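Local structure of triacylglycerol lipase (Clostridium botulinum, 5AH1) at residues D272-K277 and N298-I303; P241-I246 and V291-I296; N128-C133 and F154-Y159; Y248-L253 and Y267-D272. The protein hydrolyses ester bonds, those of synthetic polyesters among them, and is classed as a triacylglycerol lipase, a zinc-binding member of the alpha/beta-hydrolase fold. All coordinates share one frame; numbering follows the deposited sequence. Where two conformers were deposited one is given.

Contacts 1 and 3 share one zinc ion, held by D130 and H156 of contact 3, D302 of contact 1 and H150; their centres lie about 9 Å apart. Q273 NE2 joins them by reaching D130 OD2 at 2.9 Å, while Q273 O meets N157 N. Contacts 2 and 4 both use helix 242-257, one turn after another, and their centres are about 11 Å apart. L292 packs against I246 in contact 2, and its CD2 also lies 3.8 Å from F250 CE2 of contact 4. I296 of contact 2 touches W274 and I303 of contact 1, so this apolar packing continues to the zinc site. Contacts 1 and 4 share D272.

Contact 1: residues D272-K277 and N298-I303; sequences DQWGLK and NSTKDI. With ZN (zinc ion), chain B.
D302 O accepts a hydrogen bond of 2.8 Å from the oxygen of a water, and that same water oxygen accepts one from W274 NE1 at 3.2 Å. The bridge ties the loop 272-277 to the zinc site of this alpha/beta-hydrolase, because D302 OD2 binds the zinc ion at 2.0 Å. The other metal ligands are D130, H150 and H156, and D302 OD1 is hydrogen-bonded to S127, so both carboxylate oxygens have partners. The water lies in the plane of the indole, at its edge. Further along that edge, W274 CZ2 approaches D302 O to 3.3 Å, near the ring plane, and D302 OD2 to 3.4 Å; indole and carboxylate planes are 55° apart. W274 also meets the ring of H156 edge to face, and thus flanks two of the four zinc ligands. The backbone of the aspartate is turned as well: D302 is the centre of an inverse gamma turn, and D302 N donates to T300 OG1 in an ST turn. T300 keeps OG1 anti to its own N (chi1 -175°), directed to the turn. There T300 OG1 lies 3.9 Å from W274 CH2, obliquely to the ring.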
# COMPACT_ATOMS: atom_id res chain seq x y z
N ASP A 272 -13.06 -8.23 -11.39
CA ASP A 272 -14.15 -8.08 -12.34
C ASP A 272 -13.66 -7.77 -13.75
O ASP A 272 -14.20 -8.28 -14.74
CB ASP A 272 -15.09 -6.94 -11.92
CG ASP A 272 -15.66 -7.10 -10.52
OD1 ASP A 272 -14.94 -7.55 -9.60
OD2 ASP A 272 -16.83 -6.72 -10.35
N GLN A 273 -12.65 -6.91 -13.85
CA GLN A 273 -12.22 -6.40 -15.15
C GLN A 273 -11.60 -7.48 -16.02
O GLN A 273 -11.58 -7.36 -17.23
CB GLN A 273 -11.29 -5.18 -15.01
CG GLN A 273 -9.84 -5.47 -14.60
CD GLN A 273 -9.66 -5.65 -13.12
OE1 GLN A 273 -10.49 -6.26 -12.43
NE2 GLN A 273 -8.57 -5.11 -12.60
N TRP A 274 -11.08 -8.52 -15.35
CA TRP A 274 -10.47 -9.67 -16.00
C TRP A 274 -11.43 -10.82 -16.24
O TRP A 274 -11.01 -11.88 -16.67
CB TRP A 274 -9.30 -10.17 -15.15
CG TRP A 274 -8.15 -9.21 -15.05
CD1 TRP A 274 -7.79 -8.46 -13.96
CD2 TRP A 274 -7.21 -8.89 -16.08
NE1 TRP A 274 -6.68 -7.69 -14.25
CE2 TRP A 274 -6.29 -7.95 -15.54
CE3 TRP A 274 -7.03 -9.32 -17.40
CZ2 TRP A 274 -5.25 -7.43 -16.27
CZ3 TRP A 274 -5.99 -8.80 -18.12
CH2 TRP A 274 -5.10 -7.87 -17.56
N GLY A 275 -12.72 -10.63 -15.97
CA GLY A 275 -13.68 -11.70 -16.12
C GLY A 275 -13.52 -12.75 -15.04
O GLY A 275 -13.90 -13.91 -15.25
N LEU A 276 -13.01 -12.34 -13.88
CA LEU A 276 -12.77 -13.26 -12.78
C LEU A 276 -13.64 -12.97 -11.55
O LEU A 276 -13.22 -13.21 -10.43
CB LEU A 276 -11.27 -13.26 -12.41
CG LEU A 276 -10.36 -13.89 -13.48
CD1 LEU A 276 -8.91 -13.69 -13.11
CD2 LEU A 276 -10.67 -15.37 -13.67
N LYS A 277 -14.89 -12.55 -11.76
CA LYS A 277 -15.85 -12.52 -10.66
C LYS A 277 -16.17 -13.94 -10.20
O LYS A 277 -16.13 -14.88 -10.99
CB LYS A 277 -17.15 -11.84 -11.10
CG LYS A 277 -16.94 -10.39 -11.46
CD LYS A 277 -18.19 -9.77 -12.07
CE LYS A 277 -19.27 -9.52 -11.05
NZ LYS A 277 -20.21 -8.47 -11.56
N ASN A 298 1.12 -15.07 -14.94
CA ASN A 298 2.33 -15.07 -15.75
C ASN A 298 2.13 -14.55 -17.16
O ASN A 298 3.00 -14.76 -18.01
CB ASN A 298 2.99 -16.46 -15.76
CG ASN A 298 2.17 -17.50 -16.48
OD1 ASN A 298 1.03 -17.24 -16.88
ND2 ASN A 298 2.76 -18.69 -16.66
N SER A 299 1.01 -13.88 -17.43
CA SER A 299 0.64 -13.53 -18.81
C SER A 299 0.34 -12.06 -19.05
O SER A 299 -0.03 -11.68 -20.15
CB SER A 299 -0.57 -14.35 -19.25
OG SER A 299 -0.26 -15.74 -19.23
N THR A 300 0.51 -11.24 -18.01
CA THR A 300 0.35 -9.79 -18.15
C THR A 300 1.26 -9.04 -17.19
O THR A 300 1.57 -9.54 -16.10
CB THR A 300 -1.11 -9.34 -17.92
OG1 THR A 300 -1.24 -7.94 -18.19
CG2 THR A 300 -1.58 -9.60 -16.47
N LYS A 301 1.70 -7.85 -17.57
CA LYS A 301 2.34 -6.98 -16.59
C LYS A 301 1.33 -6.11 -15.86
O LYS A 301 1.70 -5.39 -14.93
CB LYS A 301 3.44 -6.14 -17.23
CG LYS A 301 2.99 -5.10 -18.21
CD LYS A 301 4.19 -4.29 -18.66
CE LYS A 301 3.83 -3.12 -19.58
NZ LYS A 301 5.08 -2.42 -20.04
N ASP A 302 0.05 -6.16 -16.26
CA ASP A 302 -0.98 -5.35 -15.60
C ASP A 302 -1.59 -6.03 -14.38
O ASP A 302 -2.80 -6.26 -14.32
CB ASP A 302 -2.06 -5.01 -16.63
CG ASP A 302 -3.07 -3.99 -16.14
OD1 ASP A 302 -2.68 -3.02 -15.45
OD2 ASP A 302 -4.26 -4.14 -16.50
N ILE A 303 -0.75 -6.37 -13.40
CA ILE A 303 -1.17 -7.12 -12.22
C ILE A 303 -0.24 -6.76 -11.05
O ILE A 303 0.88 -6.31 -11.28
CB ILE A 303 -1.21 -8.64 -12.56
CG1 ILE A 303 -2.04 -9.43 -11.55
CG2 ILE A 303 0.20 -9.18 -12.75
CD1 ILE A 303 -3.54 -9.13 -11.61
ZN ZN B . -5.49 -2.64 -16.13
O HOH W 1 -4.92 -5.57 -12.70

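Contact 2: residues P241-I246 and V291-I296; sequences PAKDLI and VLDSNI
Helix-helix packing joins the start of helix 242-257 to the end of helix 284-292: K243 and I246, one turn apart on the first, meet L292 at the end of the second and D293, the residue that follows. The backbones come closest at K243 and L292, whose CA atoms are 6.3 Å apart. On the buried side, I246 CG2 touches L292 CD2 at 3.5 Å. I246 holds CG1 beside its backbone N (chi1 -61°), which puts the CG2 branch anti to that N and in front of the leucine methyl. W297 and T305 also touch I246, and F86 adds a further apolar neighbour. Toward solvent, the fully extended K243 side chain passes L292 O before reaching its charged partner: CG, CD and CE each come close to this carbonyl oxygen, K243 CE to 3.4 Å. The chain ends in a salt bridge, K243 NZ to D293 OD1 at 3.0 Å. The ammonium meets that oxygen on its anti side and lies 30° out of the carboxylate plane. Beyond D293 the chain turns toward helix 296-299, and S294 OG caps the turn by accepting from I296 N at 3.0 Å, with an N-H...O angle of 167°. Chemically the contact is divided: methyl packing in the interior, a single ion pair on the solvent side. The lysine charge near L292 O, at the C-terminal end of helix 284-292, is probably favourable to the negative end of that helix dipole, while water may partly screen its pairing with D293.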
# COMPACT_ATOMS: atom_id res chain seq x y z
N PRO A 241 7.91 -17.22 -7.66
CA PRO A 241 6.87 -17.30 -8.70
C PRO A 241 5.62 -16.56 -8.24
O PRO A 241 5.27 -16.62 -7.05
CB PRO A 241 6.61 -18.81 -8.81
CG PRO A 241 7.81 -19.46 -8.19
CD PRO A 241 8.23 -18.54 -7.10
N ALA A 242 4.96 -15.87 -9.16
CA ALA A 242 3.78 -15.08 -8.82
C ALA A 242 2.70 -15.89 -8.09
O ALA A 242 2.15 -15.42 -7.09
CB ALA A 242 3.22 -14.44 -10.06
N LYS A 243 2.37 -17.06 -8.62
CA LYS A 243 1.31 -17.87 -8.03
C LYS A 243 1.65 -18.22 -6.59
O LYS A 243 0.76 -18.28 -5.73
CB LYS A 243 1.10 -19.16 -8.85
CG LYS A 243 -0.03 -20.02 -8.33
CD LYS A 243 -0.21 -21.27 -9.19
CE LYS A 243 -1.39 -22.10 -8.71
NZ LYS A 243 -1.49 -23.40 -9.40
N ASP A 244 2.93 -18.47 -6.33
CA ASP A 244 3.34 -18.84 -4.98
C ASP A 244 3.24 -17.65 -4.03
O ASP A 244 2.88 -17.81 -2.88
CB ASP A 244 4.76 -19.40 -4.98
CG ASP A 244 4.85 -20.76 -5.66
OD1 ASP A 244 3.80 -21.40 -5.91
OD2 ASP A 244 5.98 -21.20 -5.92
N LEU A 245 3.58 -16.45 -4.52
CA LEU A 245 3.45 -15.25 -3.70
C LEU A 245 1.99 -15.04 -3.33
O LEU A 245 1.66 -14.79 -2.17
CB LEU A 245 4.02 -14.04 -4.43
CG LEU A 245 3.90 -12.69 -3.70
CD1 LEU A 245 4.39 -12.77 -2.26
CD2 LEU A 245 4.68 -11.62 -4.44
N ILE A 246 1.09 -15.15 -4.30
CA ILE A 246 -0.33 -14.99 -4.00
C ILE A 246 -0.80 -16.07 -3.01
O ILE A 246 -1.51 -15.78 -2.05
CB ILE A 246 -1.20 -15.03 -5.28
CG1 ILE A 246 -0.84 -13.89 -6.24
CG2 ILE A 246 -2.68 -14.95 -4.91
CD1 ILE A 246 -1.28 -12.54 -5.78
N VAL A 291 -9.01 -18.56 -9.35
CA VAL A 291 -8.18 -17.38 -9.48
C VAL A 291 -6.69 -17.74 -9.39
O VAL A 291 -5.88 -17.26 -10.19
CB VAL A 291 -8.56 -16.32 -8.43
CG1 VAL A 291 -7.58 -15.16 -8.44
CG2 VAL A 291 -9.97 -15.80 -8.71
N LEU A 292 -6.31 -18.58 -8.43
CA LEU A 292 -4.91 -19.01 -8.33
C LEU A 292 -4.39 -19.70 -9.58
O LEU A 292 -3.21 -19.54 -9.93
CB LEU A 292 -4.72 -19.94 -7.13
CG LEU A 292 -4.71 -19.23 -5.79
CD1 LEU A 292 -4.73 -20.25 -4.68
CD2 LEU A 292 -3.47 -18.32 -5.66
N ASP A 293 -5.26 -20.45 -10.25
CA ASP A 293 -4.88 -21.20 -11.44
C ASP A 293 -4.98 -20.39 -12.72
O ASP A 293 -4.68 -20.89 -13.80
CB ASP A 293 -5.76 -22.44 -11.58
CG ASP A 293 -5.44 -23.52 -10.57
OD1 ASP A 293 -4.46 -23.37 -9.81
OD2 ASP A 293 -6.16 -24.53 -10.55
N SER A 294 -5.40 -19.13 -12.60
CA SER A 294 -5.54 -18.27 -13.78
C SER A 294 -4.22 -18.01 -14.47
O SER A 294 -3.17 -17.91 -13.83
CB SER A 294 -6.14 -16.92 -13.35
OG SER A 294 -6.20 -16.01 -14.45
N ASN A 295 -4.29 -17.85 -15.79
CA ASN A 295 -3.12 -17.45 -16.57
C ASN A 295 -2.65 -16.04 -16.26
O ASN A 295 -1.56 -15.64 -16.68
CB ASN A 295 -3.39 -17.59 -18.08
CG ASN A 295 -4.47 -16.65 -18.58
OD1 ASN A 295 -5.44 -16.37 -17.87
ND2 ASN A 295 -4.31 -16.14 -19.80
N ILE A 296 -3.46 -15.27 -15.56
CA ILE A 296 -3.15 -13.88 -15.30
C ILE A 296 -1.77 -13.68 -14.64
O ILE A 296 -1.07 -12.72 -14.92
CB ILE A 296 -4.29 -13.23 -14.48
CG1 ILE A 296 -4.22 -11.72 -14.59
CG2 ILE A 296 -4.27 -13.68 -13.02
CD1 ILE A 296 -5.43 -11.04 -14.00

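Contact 3: residues N128-C133 and F154-Y159; sequences NWDRAC and FKHNRY. With ZN (zinc ion), chain B.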
# COMPACT_ATOMS: atom_id res chain seq x y z
N ASN A 128 -1.25 -1.10 -10.07
CA ASN A 128 -1.37 0.25 -9.52
C ASN A 128 -2.21 1.16 -10.42
O ASN A 128 -2.96 1.99 -9.91
CB ASN A 128 0.02 0.83 -9.28
CG ASN A 128 0.62 0.35 -7.99
OD1 ASN A 128 0.01 0.52 -6.93
ND2 ASN A 128 1.82 -0.23 -8.04
N TRP A 129 -2.10 1.02 -11.73
CA TRP A 129 -2.99 1.77 -12.61
C TRP A 129 -4.45 1.45 -12.30
O TRP A 129 -5.29 2.34 -12.10
CB TRP A 129 -2.69 1.44 -14.07
CG TRP A 129 -3.63 2.09 -15.06
CD1 TRP A 129 -4.90 1.67 -15.39
CD2 TRP A 129 -3.37 3.26 -15.86
NE1 TRP A 129 -5.43 2.51 -16.34
CE2 TRP A 129 -4.52 3.48 -16.64
CE3 TRP A 129 -2.28 4.15 -15.98
CZ2 TRP A 129 -4.59 4.52 -17.57
CZ3 TRP A 129 -2.37 5.17 -16.89
CH2 TRP A 129 -3.51 5.36 -17.66
N ASP A 130 -4.77 0.15 -12.26
CA ASP A 130 -6.16 -0.24 -12.06
C ASP A 130 -6.63 0.26 -10.68
O ASP A 130 -7.74 0.78 -10.55
CB ASP A 130 -6.34 -1.76 -12.15
CG ASP A 130 -6.15 -2.33 -13.58
OD1 ASP A 130 -5.79 -1.59 -14.53
OD2 ASP A 130 -6.40 -3.55 -13.74
N ARG A 131 -5.79 0.07 -9.67
CA ARG A 131 -6.11 0.54 -8.33
C ARG A 131 -6.30 2.05 -8.24
O ARG A 131 -7.14 2.52 -7.50
CB ARG A 131 -5.05 0.04 -7.36
CG ARG A 131 -5.14 -1.50 -7.13
CD ARG A 131 -3.90 -2.05 -6.47
NE ARG A 131 -3.43 -1.26 -5.32
CZ ARG A 131 -3.47 -1.65 -4.05
NH1 ARG A 131 -4.10 -2.76 -3.65
NH2 ARG A 131 -2.90 -0.87 -3.14
N ALA A 132 -5.51 2.81 -8.99
CA ALA A 132 -5.67 4.25 -9.01
C ALA A 132 -7.01 4.67 -9.64
O ALA A 132 -7.67 5.58 -9.14
CB ALA A 132 -4.50 4.91 -9.72
N CYS A 133 -7.40 4.00 -10.72
CA CYS A 133 -8.69 4.27 -11.34
C CYS A 133 -9.82 3.92 -10.38
O CYS A 133 -10.82 4.62 -10.30
CB CYS A 133 -8.84 3.46 -12.63
SG CYS A 133 -7.66 3.92 -13.95
N PHE A 154 -4.15 -3.98 -22.54
CA PHE A 154 -4.00 -5.08 -21.59
C PHE A 154 -5.10 -6.14 -21.71
O PHE A 154 -5.08 -7.14 -21.01
CB PHE A 154 -3.84 -4.52 -20.18
CG PHE A 154 -2.53 -3.82 -19.98
CD1 PHE A 154 -1.34 -4.51 -20.04
CD2 PHE A 154 -2.48 -2.46 -19.76
CE1 PHE A 154 -0.13 -3.86 -19.87
CE2 PHE A 154 -1.26 -1.80 -19.59
CZ PHE A 154 -0.09 -2.51 -19.65
N LYS A 155 -6.04 -5.92 -22.63
CA LYS A 155 -7.09 -6.89 -22.93
C LYS A 155 -7.98 -7.19 -21.74
O LYS A 155 -8.20 -8.34 -21.37
CB LYS A 155 -6.49 -8.17 -23.50
CG LYS A 155 -5.55 -7.91 -24.68
CD LYS A 155 -4.85 -9.18 -25.13
CE LYS A 155 -3.88 -8.90 -26.29
NZ LYS A 155 -2.82 -7.90 -25.94
N HIS A 156 -8.49 -6.13 -21.13
CA HIS A 156 -9.49 -6.25 -20.08
C HIS A 156 -10.59 -5.22 -20.25
O HIS A 156 -10.55 -4.40 -21.16
CB HIS A 156 -8.86 -6.30 -18.66
CG HIS A 156 -8.33 -5.00 -18.09
ND1 HIS A 156 -9.11 -3.90 -17.81
CD2 HIS A 156 -7.08 -4.70 -17.63
CE1 HIS A 156 -8.36 -2.97 -17.24
NE2 HIS A 156 -7.13 -3.44 -17.10
N ASN A 157 -11.60 -5.27 -19.40
CA ASN A 157 -12.75 -4.40 -19.56
C ASN A 157 -12.36 -2.96 -19.27
O ASN A 157 -11.56 -2.69 -18.37
CB ASN A 157 -13.85 -4.76 -18.56
CG ASN A 157 -14.55 -6.04 -18.90
OD1 ASN A 157 -14.57 -6.45 -20.05
ND2 ASN A 157 -15.13 -6.68 -17.89
N ARG A 158 -12.95 -2.03 -20.02
CA ARG A 158 -12.79 -0.61 -19.72
C ARG A 158 -13.51 -0.21 -18.43
O ARG A 158 -12.98 0.60 -17.67
CB ARG A 158 -13.30 0.26 -20.86
CG ARG A 158 -13.21 1.75 -20.57
CD ARG A 158 -13.59 2.67 -21.72
NE ARG A 158 -13.67 4.04 -21.26
CZ ARG A 158 -14.16 5.06 -21.96
NH1 ARG A 158 -14.56 4.93 -23.21
NH2 ARG A 158 -14.28 6.23 -21.39
N TYR A 159 -14.70 -0.75 -18.20
CA TYR A 159 -15.50 -0.37 -17.03
C TYR A 159 -15.50 -1.45 -15.99
O TYR A 159 -15.59 -2.63 -16.31
CB TYR A 159 -16.93 -0.01 -17.44
CG TYR A 159 -16.98 1.14 -18.39
CD1 TYR A 159 -16.79 2.44 -17.94
CD2 TYR A 159 -17.17 0.94 -19.74
CE1 TYR A 159 -16.80 3.51 -18.83
CE2 TYR A 159 -17.19 1.99 -20.63
CZ TYR A 159 -17.00 3.28 -20.17
OH TYR A 159 -17.01 4.37 -21.02
ZN ZN B . -5.49 -2.64 -16.13
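H156 and D130 of helix 128-140 meet at the zinc ion, in the metal site of this alpha/beta-hydrolase that H150 and D302 complete; the loop 154-159 carries the histidine. At the start of this loop F154 touches D302. K155 leaves helical geometry with a positive phi, and H156 follows with CG between its backbone N and carbonyl carbon (chi1 74°), a setting from which the ring reaches inward and H156 NE2 binds zinc at 2.1 Å. D130, whose side chain approaches from the opposite direction, binds the same ion by OD1 at 1.9 Å, while D130 OD2 is at a long 2.7 Å from the zinc. Carboxylate and imidazole planes stand nearly perpendicular, 88° apart. Both D130 oxygens, OD1 and OD2, are 3.4 Å from H156 NE2, an approach that comes from sharing the metal and not from a hydrogen bond. D130 OD2 has its own donor in Q273 NE2, a second-shell group that would steady the carboxylate. N157 serves by its backbone: its N pairs with Q273, and its O receives H156 ND1. R158 then leads into strand 159-163. The rotation of the imidazole is thus fixed at both nitrogens, by zinc at NE2 and by the bond H156 ND1 to N157 O, 2.8 Å long, with the acceptor only 8° out of the ring plane.

Contact 4: residues Y248-L253 and Y267-D272; sequences YTFGVL and YDLKLD
L253 holds CG anti to its backbone N (chi1 177°) while Y267 holds its CG between N and the carbonyl carbon (chi1 59°), and these two settings bring a methyl group over an aromatic face. L253 CD2 lies 3.8 Å from the centroid of the Y267 ring and only 9° off its normal, a CH-pi contact close to the ring centre. The nearest single ring atom is Y267 CZ, 3.9 Å from L253 CD2. One helical turn earlier F250 reaches the same tyrosine obliquely: F250 CE1 stands 3.9 Å from Y267 CE2, which lies near the plane of the phenylalanine ring, at its edge. L269 arrives from the opposite direction to F250 and completes the cluster. Its CD1 meets F250 CZ at 3.8 Å, in the phenyl plane at the edge, with CD2 close behind. All four side chains are buried. The one polar end among them, Y267 OH, is hydrogen-bonded to L262 O, and F89 adds another ring against the tyrosine. An Asx turn bends the loop here: D268 OD1 accepts from K270 N at 2.8 Å. K270 NZ folds back to D268 O at 2.9 Å and is salt-bridged to E93. F250 and Y267 also touch I288 of helix 284-292. Together these contacts make a small hydrophobic core, in which the loop between helices 242-257 and 284-292 lays its apolar side chains against both helices, outside the parallel sheet of the alpha/beta-hydrolase fold.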
# COMPACT_ATOMS: atom_id res chain seq x y z
N TYR A 248 0.95 -17.80 -0.80
CA TYR A 248 1.49 -17.43 0.50
C TYR A 248 0.64 -16.35 1.19
O TYR A 248 0.35 -16.46 2.38
CB TYR A 248 2.93 -16.93 0.35
CG TYR A 248 3.43 -16.24 1.59
CD1 TYR A 248 3.79 -16.96 2.72
CD2 TYR A 248 3.54 -14.86 1.64
CE1 TYR A 248 4.23 -16.33 3.87
CE2 TYR A 248 3.97 -14.21 2.79
CZ TYR A 248 4.32 -14.96 3.90
OH TYR A 248 4.76 -14.30 5.03
N THR A 249 0.24 -15.35 0.43
CA THR A 249 -0.49 -14.24 1.01
C THR A 249 -1.91 -14.66 1.45
O THR A 249 -2.46 -14.10 2.39
CB THR A 249 -0.50 -13.04 0.07
OG1 THR A 249 0.85 -12.78 -0.36
CG2 THR A 249 -1.01 -11.82 0.80
N PHE A 250 -2.50 -15.65 0.79
CA PHE A 250 -3.76 -16.26 1.28
C PHE A 250 -3.51 -16.96 2.60
O PHE A 250 -4.35 -16.92 3.50
CB PHE A 250 -4.35 -17.24 0.27
CG PHE A 250 -5.12 -16.59 -0.84
CD1 PHE A 250 -6.25 -15.83 -0.58
CD2 PHE A 250 -4.73 -16.76 -2.15
CE1 PHE A 250 -6.96 -15.25 -1.61
CE2 PHE A 250 -5.43 -16.17 -3.18
CZ PHE A 250 -6.54 -15.42 -2.92
N GLY A 251 -2.37 -17.61 2.72
CA GLY A 251 -1.96 -18.20 3.99
C GLY A 251 -1.88 -17.16 5.09
O GLY A 251 -2.42 -17.37 6.18
N VAL A 252 -1.23 -16.03 4.83
CA VAL A 252 -1.15 -14.95 5.81
C VAL A 252 -2.56 -14.48 6.18
O VAL A 252 -2.87 -14.28 7.35
CB VAL A 252 -0.30 -13.77 5.30
CG1 VAL A 252 -0.31 -12.66 6.33
CG2 VAL A 252 1.13 -14.21 5.03
N LEU A 253 -3.41 -14.30 5.18
CA LEU A 253 -4.79 -13.90 5.44
C LEU A 253 -5.46 -14.91 6.39
O LEU A 253 -6.17 -14.52 7.32
CB LEU A 253 -5.57 -13.76 4.12
CG LEU A 253 -7.06 -13.43 4.23
CD1 LEU A 253 -7.30 -12.11 4.96
CD2 LEU A 253 -7.67 -13.37 2.84
N TYR A 267 -14.53 -12.13 1.73
CA TYR A 267 -13.67 -11.22 0.98
C TYR A 267 -13.81 -11.47 -0.52
O TYR A 267 -14.19 -12.55 -0.94
CB TYR A 267 -12.20 -11.33 1.43
CG TYR A 267 -11.60 -12.69 1.28
CD1 TYR A 267 -11.78 -13.67 2.25
CD2 TYR A 267 -10.88 -13.03 0.15
CE1 TYR A 267 -11.24 -14.93 2.12
CE2 TYR A 267 -10.33 -14.28 0.00
CZ TYR A 267 -10.53 -15.23 0.98
OH TYR A 267 -9.97 -16.48 0.79
N ASP A 268 -13.51 -10.44 -1.29
CA ASP A 268 -13.72 -10.40 -2.74
C ASP A 268 -12.41 -9.91 -3.34
O ASP A 268 -11.86 -8.92 -2.88
CB ASP A 268 -14.89 -9.43 -3.00
CG ASP A 268 -15.22 -9.20 -4.48
OD1 ASP A 268 -14.50 -9.67 -5.39
OD2 ASP A 268 -16.24 -8.51 -4.71
N LEU A 269 -11.88 -10.64 -4.31
CA LEU A 269 -10.61 -10.26 -4.95
C LEU A 269 -10.77 -9.18 -6.01
O LEU A 269 -9.78 -8.62 -6.49
CB LEU A 269 -9.90 -11.47 -5.55
CG LEU A 269 -9.57 -12.56 -4.54
CD1 LEU A 269 -9.05 -13.80 -5.25
CD2 LEU A 269 -8.57 -12.08 -3.49
N LYS A 270 -12.01 -8.86 -6.37
CA LYS A 270 -12.32 -7.68 -7.19
C LYS A 270 -11.63 -7.68 -8.55
O LYS A 270 -11.26 -6.63 -9.06
CB LYS A 270 -12.02 -6.40 -6.40
CG LYS A 270 -12.56 -6.43 -4.98
CD LYS A 270 -12.45 -5.10 -4.21
CE LYS A 270 -13.03 -5.24 -2.82
NZ LYS A 270 -12.25 -6.15 -1.95
N LEU A 271 -11.54 -8.86 -9.17
CA LEU A 271 -10.94 -9.01 -10.49
C LEU A 271 -12.00 -9.00 -11.60
O LEU A 271 -11.83 -9.66 -12.63
CB LEU A 271 -10.07 -10.28 -10.52
CG LEU A 271 -8.81 -10.15 -9.65
CD1 LEU A 271 -8.21 -11.51 -9.40
CD2 LEU A 271 -7.78 -9.21 -10.26
N ASP A 272 -13.06 -8.23 -11.39
CA ASP A 272 -14.15 -8.08 -12.34
C ASP A 272 -13.66 -7.77 -13.75
O ASP A 272 -14.20 -8.28 -14.74
CB ASP A 272 -15.09 -6.94 -11.92
CG ASP A 272 -15.66 -7.10 -10.52
OD1 ASP A 272 -14.94 -7.55 -9.60
OD2 ASP A 272 -16.83 -6.72 -10.35